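Poly(Beta-D-mannuronate) lyase (PDB 7O79) probably cleaves alginate by beta-elimination, as a poly(beta-D-mannuronate) lyase of polysaccharide lyase family 6 built on a parallel beta-helix. Local coordinates at residues Y118-R123 and N127-C132. Residues are numbered along the deposited sequence; the frame is centred on the assembly and turned at random.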
loop_
_atom_site.group_PDB
_atom_site.type_symbol
_atom_site.label_atom_id
_atom_site.label_comp_id
_atom_site.label_asym_id
_atom_site.label_seq_id
_atom_site.Cartn_x
_atom_site.Cartn_y
_atom_site.Cartn_z
ATOM N N TYR A 118 1.982 9.589 -10.986
ATOM C CA TYR A 118 1.535 9.377 -9.614
ATOM C C TYR A 118 0.708 10.566 -9.142
ATOM O O TYR A 118 0.754 11.655 -9.715
ATOM C CB TYR A 118 2.702 9.235 -8.638
ATOM C CG TYR A 118 3.695 8.136 -8.872
ATOM C CD1 TYR A 118 4.810 8.345 -9.669
ATOM C CD2 TYR A 118 3.550 6.896 -8.250
ATOM C CE1 TYR A 118 5.742 7.343 -9.869
ATOM C CE2 TYR A 118 4.483 5.884 -8.444
ATOM C CZ TYR A 118 5.574 6.112 -9.251
ATOM O OH TYR A 118 6.513 5.109 -9.443
ATOM N N TRP A 119 -0.018 10.370 -8.046
ATOM C CA TRP A 119 -0.557 11.543 -7.376
ATOM C C TRP A 119 0.358 12.002 -6.247
ATOM O O TRP A 119 0.568 13.209 -6.072
ATOM C CB TRP A 119 -1.981 11.265 -6.890
ATOM C CG TRP A 119 -2.985 11.547 -7.993
ATOM C CD1 TRP A 119 -2.708 11.739 -9.314
ATOM C CD2 TRP A 119 -4.403 11.658 -7.862
ATOM N NE1 TRP A 119 -3.862 11.969 -10.015
ATOM C CE2 TRP A 119 -4.920 11.921 -9.145
ATOM C CE3 TRP A 119 -5.286 11.556 -6.784
ATOM C CZ2 TRP A 119 -6.282 12.098 -9.382
ATOM C CZ3 TRP A 119 -6.648 11.721 -7.022
ATOM C CH2 TRP A 119 -7.128 11.999 -8.313
ATOM N N VAL A 120 0.979 11.066 -5.526
ATOM C CA VAL A 120 1.950 11.402 -4.491
ATOM C C VAL A 120 3.122 10.443 -4.633
ATOM O O VAL A 120 2.932 9.222 -4.630
ATOM C CB VAL A 120 1.345 11.305 -3.065
ATOM C CG1 VAL A 120 2.386 11.658 -2.027
ATOM C CG2 VAL A 120 0.115 12.202 -2.921
ATOM N N LEU A 121 4.333 10.982 -4.743
ATOM C CA LEU A 121 5.525 10.161 -4.880
ATOM C C LEU A 121 6.532 10.530 -3.806
ATOM O O LEU A 121 6.895 11.703 -3.665
ATOM C CB LEU A 121 6.158 10.311 -6.271
ATOM C CG LEU A 121 7.452 9.509 -6.429
ATOM C CD1 LEU A 121 7.216 8.019 -6.307
ATOM C CD2 LEU A 121 8.166 9.835 -7.752
ATOM N N PHE A 122 6.978 9.532 -3.045
ATOM C CA PHE A 122 8.004 9.745 -2.030
ATOM C C PHE A 122 9.381 9.402 -2.582
ATOM O O PHE A 122 9.588 8.307 -3.119
ATOM C CB PHE A 122 7.716 8.911 -0.784
ATOM C CG PHE A 122 6.553 9.409 -0.006
ATOM C CD1 PHE A 122 6.746 10.345 0.994
ATOM C CD2 PHE A 122 5.265 8.950 -0.263
ATOM C CE1 PHE A 122 5.677 10.822 1.734
ATOM C CE2 PHE A 122 4.189 9.433 0.486
ATOM C CZ PHE A 122 4.397 10.372 1.469
ATOM N N ARG A 123 10.319 10.324 -2.406
ATOM C CA ARG A 123 11.665 10.169 -2.928
ATOM C C ARG A 123 12.660 10.856 -1.985
ATOM O O ARG A 123 13.484 11.677 -2.390
ATOM C CB ARG A 123 11.709 10.731 -4.348
ATOM C CG ARG A 123 12.913 10.387 -5.121
ATOM C CD ARG A 123 12.762 10.970 -6.520
ATOM N NE ARG A 123 14.061 11.243 -7.121
ATOM C CZ ARG A 123 14.971 12.077 -6.611
ATOM N NH1 ARG A 123 14.736 12.757 -5.484
ATOM N NH2 ARG A 123 16.124 12.246 -7.246
ATOM N N ASN A 127 9.364 11.588 5.662
ATOM C CA ASN A 127 8.281 12.484 5.286
ATOM C C ASN A 127 6.925 11.980 5.797
ATOM O O ASN A 127 6.723 10.789 6.056
ATOM C CB ASN A 127 8.246 12.679 3.769
ATOM C CG ASN A 127 9.562 13.239 3.219
ATOM O OD1 ASN A 127 9.855 14.428 3.382
ATOM N ND2 ASN A 127 10.355 12.386 2.565
ATOM N N LEU A 128 5.986 12.915 5.934
ATOM C CA LEU A 128 4.676 12.644 6.513
ATOM C C LEU A 128 3.571 13.246 5.657
ATOM O O LEU A 128 3.653 14.413 5.266
ATOM C CB LEU A 128 4.593 13.200 7.936
ATOM C CG LEU A 128 3.256 13.050 8.664
ATOM C CD1 LEU A 128 2.801 11.604 8.748
ATOM C CD2 LEU A 128 3.405 13.626 10.061
ATOM N N MET A 129 2.562 12.436 5.340
ATOM C CA MET A 129 1.311 12.889 4.733
ATOM C C MET A 129 0.160 12.464 5.623
ATOM O O MET A 129 0.016 11.272 5.898
ATOM C CB MET A 129 1.071 12.286 3.342
ATOM C CG MET A 129 0.019 13.028 2.527
ATOM S SD MET A 129 -0.085 12.560 0.764
ATOM C CE MET A 129 -0.574 10.826 0.859
ATOM N N GLN A 130 -0.687 13.414 6.030
ATOM C CA GLN A 130 -1.796 13.059 6.898
ATOM C C GLN A 130 -2.958 14.022 6.686
ATOM O O GLN A 130 -2.761 15.173 6.298
ATOM C CB GLN A 130 -1.369 13.030 8.372
ATOM C CG GLN A 130 -0.878 14.370 8.918
ATOM C CD GLN A 130 -0.499 14.283 10.392
ATOM O OE1 GLN A 130 -0.164 13.207 10.897
ATOM N NE2 GLN A 130 -0.545 15.420 11.085
ATOM N N TYR A 131 -4.170 13.526 6.928
ATOM C CA TYR A 131 -5.411 14.282 6.703
ATOM C C TYR A 131 -5.487 14.852 5.293
ATOM O O TYR A 131 -5.842 16.011 5.076
ATOM C CB TYR A 131 -5.583 15.381 7.742
ATOM C CG TYR A 131 -5.620 14.807 9.129
ATOM C CD1 TYR A 131 -6.755 14.137 9.586
ATOM C CD2 TYR A 131 -4.522 14.893 9.972
ATOM C CE1 TYR A 131 -6.807 13.590 10.861
ATOM C CE2 TYR A 131 -4.572 14.347 11.245
ATOM C CZ TYR A 131 -5.719 13.700 11.677
ATOM O OH TYR A 131 -5.774 13.154 12.939
ATOM N N CYS A 132 -5.171 14.011 4.317
ATOM C CA CYS A 132 -5.351 14.365 2.925
ATOM C C CYS A 132 -6.386 13.444 2.295
ATOM O O CYS A 132 -6.612 12.323 2.761
ATOM C CB CYS A 132 -4.020 14.312 2.171
ATOM S SG CYS A 132 -2.820 15.572 2.711
#
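M129 reaches across to V120 and F122 in the interior between 118-123 and 127-132. Its CB lies 4.3 Å from F122 CZ, near the plane of the ring, so it meets the ring at the edge. CG continues anti to the backbone N (chi1 -163°), which carries the chain away from its own strand and toward V120. M129 and V120 meet tip to tip, with SD against both valine methyls, 3.7 Å from V120 CG2 and 3.8 Å from V120 CG1. The chain bends at the last torsion (chi3 63°), and CE ends 4.1 Å from V120 CG2.

This is the interior of a right-handed parallel beta-helix, the fold of the chondroitinase B family. The two segments belong to different faces of one coil, joined by a short turn. No hydrogen bond links them. V120 and M129 have CA atoms 9.4 Å apart, and the backbones are bridged here by side chains alone. The chain turns a corner at W119 and V120, so V120 lies at the start of the face that carries F122.

Closer to the turn, F122 and N127 lie alongside each other, pointing opposite ways. N127 CB lies in the plane of the F122 ring, at its edge, 3.8 Å from CE1 and 3.9 Å from CD1. The ring and amide planes are 37° apart. The amide itself is held by the preceding coil: OD1 accepts from the backbone N of C98, and ND2 donates to the backbone O of S95. These bonds satisfy the buried polar end and fix its rotation. The F122 ring is stacked with F93 and meets F193 edge-to-face. M129 also touches L100 and V156, on the two strands that pair with its own.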